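Local coordinates for DNA polymerase III, beta subunit (Thermotoga maritima, PDB 1VPK), which probably tethers DNA polymerases and other proteins to DNA for processive synthesis, as a ring-shaped head-to-tail homodimer that encircles the duplex, at residues Phe162-His174 / Arg246-Val258. Residues are numbered along the deposited sequence; the frame is centred on the assembly and turned at random.
Sequences FMRNLNGVFWELH and RVVDAEFPDYKRV
Phe170 and Phe252 both turn CG away from the backbone N (chi1 -169° and -171°), which sets the two rings nearly parallel but slid apart, each beta carbon over the face of the other ring. The planes are 13° apart, and the rings barely overlap: Phe170 CB lies 3.6 Å from the centroid of the Phe252 ring, and Phe252 CB 3.8 Å from that of Phe170, two reciprocal CH-pi contacts. Pro253 CD sits over the rim of the opposite face of Phe252, while the backbone O of Asn165 meets its edge, 3.1 Å from CD1; this buried oxygen finds no hydrogen-bond partner. Leu166 packs its CD2 against Pro253 CG at 3.6 Å. An alanine in place of Phe252 would probably leave Phe170 CB without the ring it packs on and open a gap beside Leu166 CD2 and Pro253.

Two polar links flank this apolar centre. Arg164 NH1 donates to Asp249 O over 3.3 Å in a bent bond, reaching the oxygen from above the carbonyl plane. Beyond the aromatic pair, Tyr255 OH points its hydrogen bond at Glu172 OE2, modelled at 2.4 Å, a length too short to be trusted, and Lys256 NZ forms a long salt bridge with OE1 of the same carboxylate, 3.5 Å away. Arg179 is a second hydrogen-bond partner of Tyr255 OH.

The contact thus lays the loop that follows strand 241-246, on its way to strand 265-270, across strand 168-174 of the clamp's central domain. That strand runs antiparallel between strands 177-183 and 201-206, with Val169 and Trp171 turned to helix 207-218.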
# COMPACT_ATOMS: atom_id res chain seq x y z
N PHE A 162 -15.93 21.03 5.59
CA PHE A 162 -16.42 22.23 6.24
C PHE A 162 -15.77 23.53 5.78
O PHE A 162 -16.38 24.60 5.87
CB PHE A 162 -16.27 22.19 7.75
CG PHE A 162 -16.81 23.43 8.42
CD1 PHE A 162 -18.17 23.53 8.74
CD2 PHE A 162 -15.98 24.53 8.67
CE1 PHE A 162 -18.69 24.68 9.35
CE2 PHE A 162 -16.47 25.69 9.26
CZ PHE A 162 -17.83 25.77 9.62
N MET A 163 -14.53 23.45 5.30
CA MET A 163 -13.86 24.63 4.81
C MET A 163 -14.28 24.77 3.36
O MET A 163 -13.48 24.47 2.44
CB MET A 163 -12.34 24.49 4.94
CG MET A 163 -11.84 24.40 6.39
SD MET A 163 -10.05 23.99 6.51
CE MET A 163 -9.34 25.41 5.71
N ARG A 164 -15.51 25.24 3.16
CA ARG A 164 -16.17 25.24 1.85
C ARG A 164 -15.36 26.04 0.81
O ARG A 164 -15.28 25.62 -0.35
CB ARG A 164 -17.63 25.77 1.93
CG ARG A 164 -18.55 24.90 2.78
CD ARG A 164 -19.88 25.60 3.17
NE ARG A 164 -19.62 26.96 3.64
CZ ARG A 164 -19.91 28.10 2.98
NH1 ARG A 164 -20.54 28.11 1.81
NH2 ARG A 164 -19.54 29.24 3.54
N ASN A 165 -14.73 27.13 1.25
CA ASN A 165 -14.06 28.04 0.35
C ASN A 165 -12.66 27.59 -0.07
O ASN A 165 -12.09 28.18 -0.99
CB ASN A 165 -14.00 29.46 0.93
CG ASN A 165 -13.07 29.60 2.12
OD1 ASN A 165 -12.82 28.66 2.85
ND2 ASN A 165 -12.59 30.80 2.33
N LEU A 166 -12.11 26.59 0.62
CA LEU A 166 -10.82 25.97 0.32
C LEU A 166 -10.87 24.49 -0.14
O LEU A 166 -9.85 23.94 -0.62
CB LEU A 166 -9.93 26.09 1.55
CG LEU A 166 -9.52 27.53 1.93
CD1 LEU A 166 -8.68 27.51 3.19
CD2 LEU A 166 -8.77 28.26 0.79
N ASN A 167 -12.03 23.86 0.02
CA ASN A 167 -12.26 22.47 -0.32
C ASN A 167 -12.58 22.36 -1.83
O ASN A 167 -13.71 22.05 -2.24
CB ASN A 167 -13.42 21.92 0.52
CG ASN A 167 -13.68 20.43 0.29
OD1 ASN A 167 -14.79 20.04 -0.02
ND2 ASN A 167 -12.63 19.59 0.41
N GLY A 168 -11.57 22.66 -2.64
CA GLY A 168 -11.77 22.74 -4.07
C GLY A 168 -10.64 23.43 -4.79
O GLY A 168 -9.59 23.75 -4.20
N VAL A 169 -10.85 23.65 -6.08
CA VAL A 169 -9.90 24.31 -6.93
C VAL A 169 -10.60 25.47 -7.62
O VAL A 169 -11.71 25.33 -8.13
CB VAL A 169 -9.32 23.38 -8.02
CG1 VAL A 169 -8.29 24.15 -8.92
CG2 VAL A 169 -8.69 22.14 -7.42
N PHE A 170 -9.91 26.60 -7.61
CA PHE A 170 -10.42 27.84 -8.15
C PHE A 170 -9.91 27.99 -9.57
O PHE A 170 -8.71 27.84 -9.84
CB PHE A 170 -9.97 29.01 -7.23
CG PHE A 170 -10.66 30.33 -7.53
CD1 PHE A 170 -12.04 30.46 -7.43
CD2 PHE A 170 -9.90 31.45 -7.87
CE1 PHE A 170 -12.65 31.67 -7.71
CE2 PHE A 170 -10.53 32.67 -8.15
CZ PHE A 170 -11.89 32.77 -8.06
N TRP A 171 -10.83 28.31 -10.48
CA TRP A 171 -10.51 28.50 -11.88
C TRP A 171 -10.61 29.97 -12.21
O TRP A 171 -11.64 30.57 -11.94
CB TRP A 171 -11.49 27.73 -12.77
CG TRP A 171 -11.51 26.25 -12.61
CD1 TRP A 171 -11.65 25.54 -11.46
CD2 TRP A 171 -11.48 25.28 -13.68
NE1 TRP A 171 -11.65 24.18 -11.73
CE2 TRP A 171 -11.54 24.00 -13.09
CE3 TRP A 171 -11.39 25.38 -15.07
CZ2 TRP A 171 -11.54 22.82 -13.85
CZ3 TRP A 171 -11.33 24.22 -15.82
CH2 TRP A 171 -11.43 22.95 -15.20
N GLU A 172 -9.57 30.54 -12.84
CA GLU A 172 -9.60 31.89 -13.37
C GLU A 172 -9.29 31.90 -14.84
O GLU A 172 -8.19 31.48 -15.27
CB GLU A 172 -8.57 32.77 -12.69
CG GLU A 172 -8.86 33.06 -11.24
CD GLU A 172 -7.74 33.87 -10.62
OE1 GLU A 172 -7.31 34.86 -11.23
OE2 GLU A 172 -7.25 33.48 -9.56
N LEU A 173 -10.25 32.37 -15.62
CA LEU A 173 -10.05 32.54 -17.06
C LEU A 173 -9.87 34.01 -17.44
O LEU A 173 -10.62 34.91 -17.02
CB LEU A 173 -11.24 31.99 -17.90
CG LEU A 173 -11.47 30.51 -18.12
CD1 LEU A 173 -10.28 29.90 -18.87
CD2 LEU A 173 -11.72 29.79 -16.80
N HIS A 174 -8.86 34.23 -18.28
CA HIS A 174 -8.70 35.46 -19.02
C HIS A 174 -8.53 35.12 -20.50
O HIS A 174 -8.50 33.94 -20.89
CB HIS A 174 -7.49 36.22 -18.51
CG HIS A 174 -7.64 36.67 -17.09
ND1 HIS A 174 -7.30 35.86 -16.03
CD2 HIS A 174 -8.12 37.82 -16.57
CE1 HIS A 174 -7.54 36.51 -14.90
NE2 HIS A 174 -8.05 37.69 -15.20
N ARG A 246 -22.14 21.75 -10.02
CA ARG A 246 -22.57 23.03 -9.44
C ARG A 246 -21.40 23.70 -8.79
O ARG A 246 -20.66 23.10 -8.04
CB ARG A 246 -23.69 22.89 -8.41
CG ARG A 246 -25.02 22.33 -9.02
CD ARG A 246 -26.05 21.95 -7.94
NE ARG A 246 -26.33 23.05 -6.99
CZ ARG A 246 -27.22 24.03 -7.19
NH1 ARG A 246 -27.93 24.08 -8.32
NH2 ARG A 246 -27.41 24.96 -6.27
N VAL A 247 -21.29 24.99 -9.06
CA VAL A 247 -20.19 25.82 -8.60
C VAL A 247 -20.25 26.01 -7.08
O VAL A 247 -21.32 25.98 -6.53
CB VAL A 247 -20.31 27.13 -9.44
CG1 VAL A 247 -20.29 28.38 -8.65
CG2 VAL A 247 -19.38 27.03 -10.60
N VAL A 248 -19.14 26.15 -6.38
CA VAL A 248 -19.27 26.33 -4.93
C VAL A 248 -19.80 27.74 -4.57
O VAL A 248 -19.30 28.75 -5.06
CB VAL A 248 -17.98 26.02 -4.19
CG1 VAL A 248 -18.19 26.20 -2.70
CG2 VAL A 248 -17.53 24.59 -4.51
N ASP A 249 -20.80 27.80 -3.71
CA ASP A 249 -21.33 29.07 -3.25
C ASP A 249 -20.49 29.66 -2.12
O ASP A 249 -20.95 29.79 -0.98
CB ASP A 249 -22.75 28.88 -2.80
CG ASP A 249 -23.41 30.17 -2.45
OD1 ASP A 249 -22.81 31.24 -2.68
OD2 ASP A 249 -24.52 30.10 -1.93
N ALA A 250 -19.25 29.99 -2.42
CA ALA A 250 -18.36 30.51 -1.43
C ALA A 250 -17.36 31.33 -2.18
O ALA A 250 -17.06 31.06 -3.35
CB ALA A 250 -17.68 29.38 -0.68
N GLU A 251 -16.79 32.30 -1.48
CA GLU A 251 -15.78 33.18 -2.06
C GLU A 251 -14.38 32.64 -1.79
O GLU A 251 -13.96 32.47 -0.64
CB GLU A 251 -15.96 34.57 -1.48
CG GLU A 251 -15.13 35.62 -2.14
CD GLU A 251 -15.41 37.00 -1.57
OE1 GLU A 251 -16.59 37.29 -1.24
OE2 GLU A 251 -14.45 37.79 -1.45
N PHE A 252 -13.65 32.34 -2.85
CA PHE A 252 -12.29 31.83 -2.68
C PHE A 252 -11.45 33.01 -2.14
O PHE A 252 -11.66 34.12 -2.58
CB PHE A 252 -11.76 31.30 -4.02
CG PHE A 252 -10.47 30.57 -3.91
CD1 PHE A 252 -10.41 29.34 -3.29
CD2 PHE A 252 -9.29 31.13 -4.40
CE1 PHE A 252 -9.21 28.66 -3.16
CE2 PHE A 252 -8.09 30.48 -4.27
CZ PHE A 252 -8.03 29.23 -3.66
N PRO A 253 -10.56 32.78 -1.15
CA PRO A 253 -9.73 33.86 -0.57
C PRO A 253 -8.94 34.64 -1.59
O PRO A 253 -8.60 34.12 -2.66
CB PRO A 253 -8.73 33.13 0.31
CG PRO A 253 -9.28 31.83 0.55
CD PRO A 253 -10.27 31.48 -0.52
N ASP A 254 -8.60 35.87 -1.23
CA ASP A 254 -7.73 36.71 -2.05
C ASP A 254 -6.29 36.25 -1.88
O ASP A 254 -5.49 36.84 -1.17
CB ASP A 254 -7.90 38.19 -1.65
CG ASP A 254 -7.27 39.13 -2.64
OD1 ASP A 254 -6.68 38.65 -3.63
OD2 ASP A 254 -7.35 40.35 -2.43
N TYR A 255 -5.98 35.16 -2.57
CA TYR A 255 -4.76 34.40 -2.36
C TYR A 255 -3.52 35.20 -2.75
O TYR A 255 -2.43 34.99 -2.21
CB TYR A 255 -4.84 33.07 -3.14
CG TYR A 255 -4.89 33.25 -4.63
CD1 TYR A 255 -3.72 33.33 -5.38
CD2 TYR A 255 -6.11 33.38 -5.30
CE1 TYR A 255 -3.76 33.55 -6.75
CE2 TYR A 255 -6.15 33.61 -6.65
CZ TYR A 255 -4.97 33.66 -7.37
OH TYR A 255 -5.00 33.86 -8.71
N LYS A 256 -3.68 36.14 -3.67
CA LYS A 256 -2.57 36.96 -4.14
C LYS A 256 -1.83 37.69 -2.98
O LYS A 256 -0.64 37.92 -3.05
CB LYS A 256 -3.06 37.95 -5.21
CG LYS A 256 -3.53 37.23 -6.51
CD LYS A 256 -4.74 37.91 -7.23
CE LYS A 256 -5.09 37.19 -8.52
NZ LYS A 256 -6.49 37.41 -8.96
N ARG A 257 -2.54 37.95 -1.88
CA ARG A 257 -1.89 38.57 -0.72
C ARG A 257 -0.87 37.69 -0.00
O ARG A 257 -0.09 38.18 0.78
CB ARG A 257 -2.94 39.01 0.29
CG ARG A 257 -3.93 40.06 -0.22
CD ARG A 257 -5.22 39.84 0.47
NE ARG A 257 -6.19 40.93 0.36
CZ ARG A 257 -6.20 42.00 1.15
NH1 ARG A 257 -5.28 42.18 2.11
NH2 ARG A 257 -7.13 42.93 0.95
N VAL A 258 -0.87 36.38 -0.23
CA VAL A 258 0.19 35.55 0.34
C VAL A 258 1.32 35.25 -0.64
O VAL A 258 2.28 34.53 -0.30
CB VAL A 258 -0.38 34.24 0.92
CG1 VAL A 258 -1.60 34.56 1.77
CG2 VAL A 258 -0.74 33.18 -0.19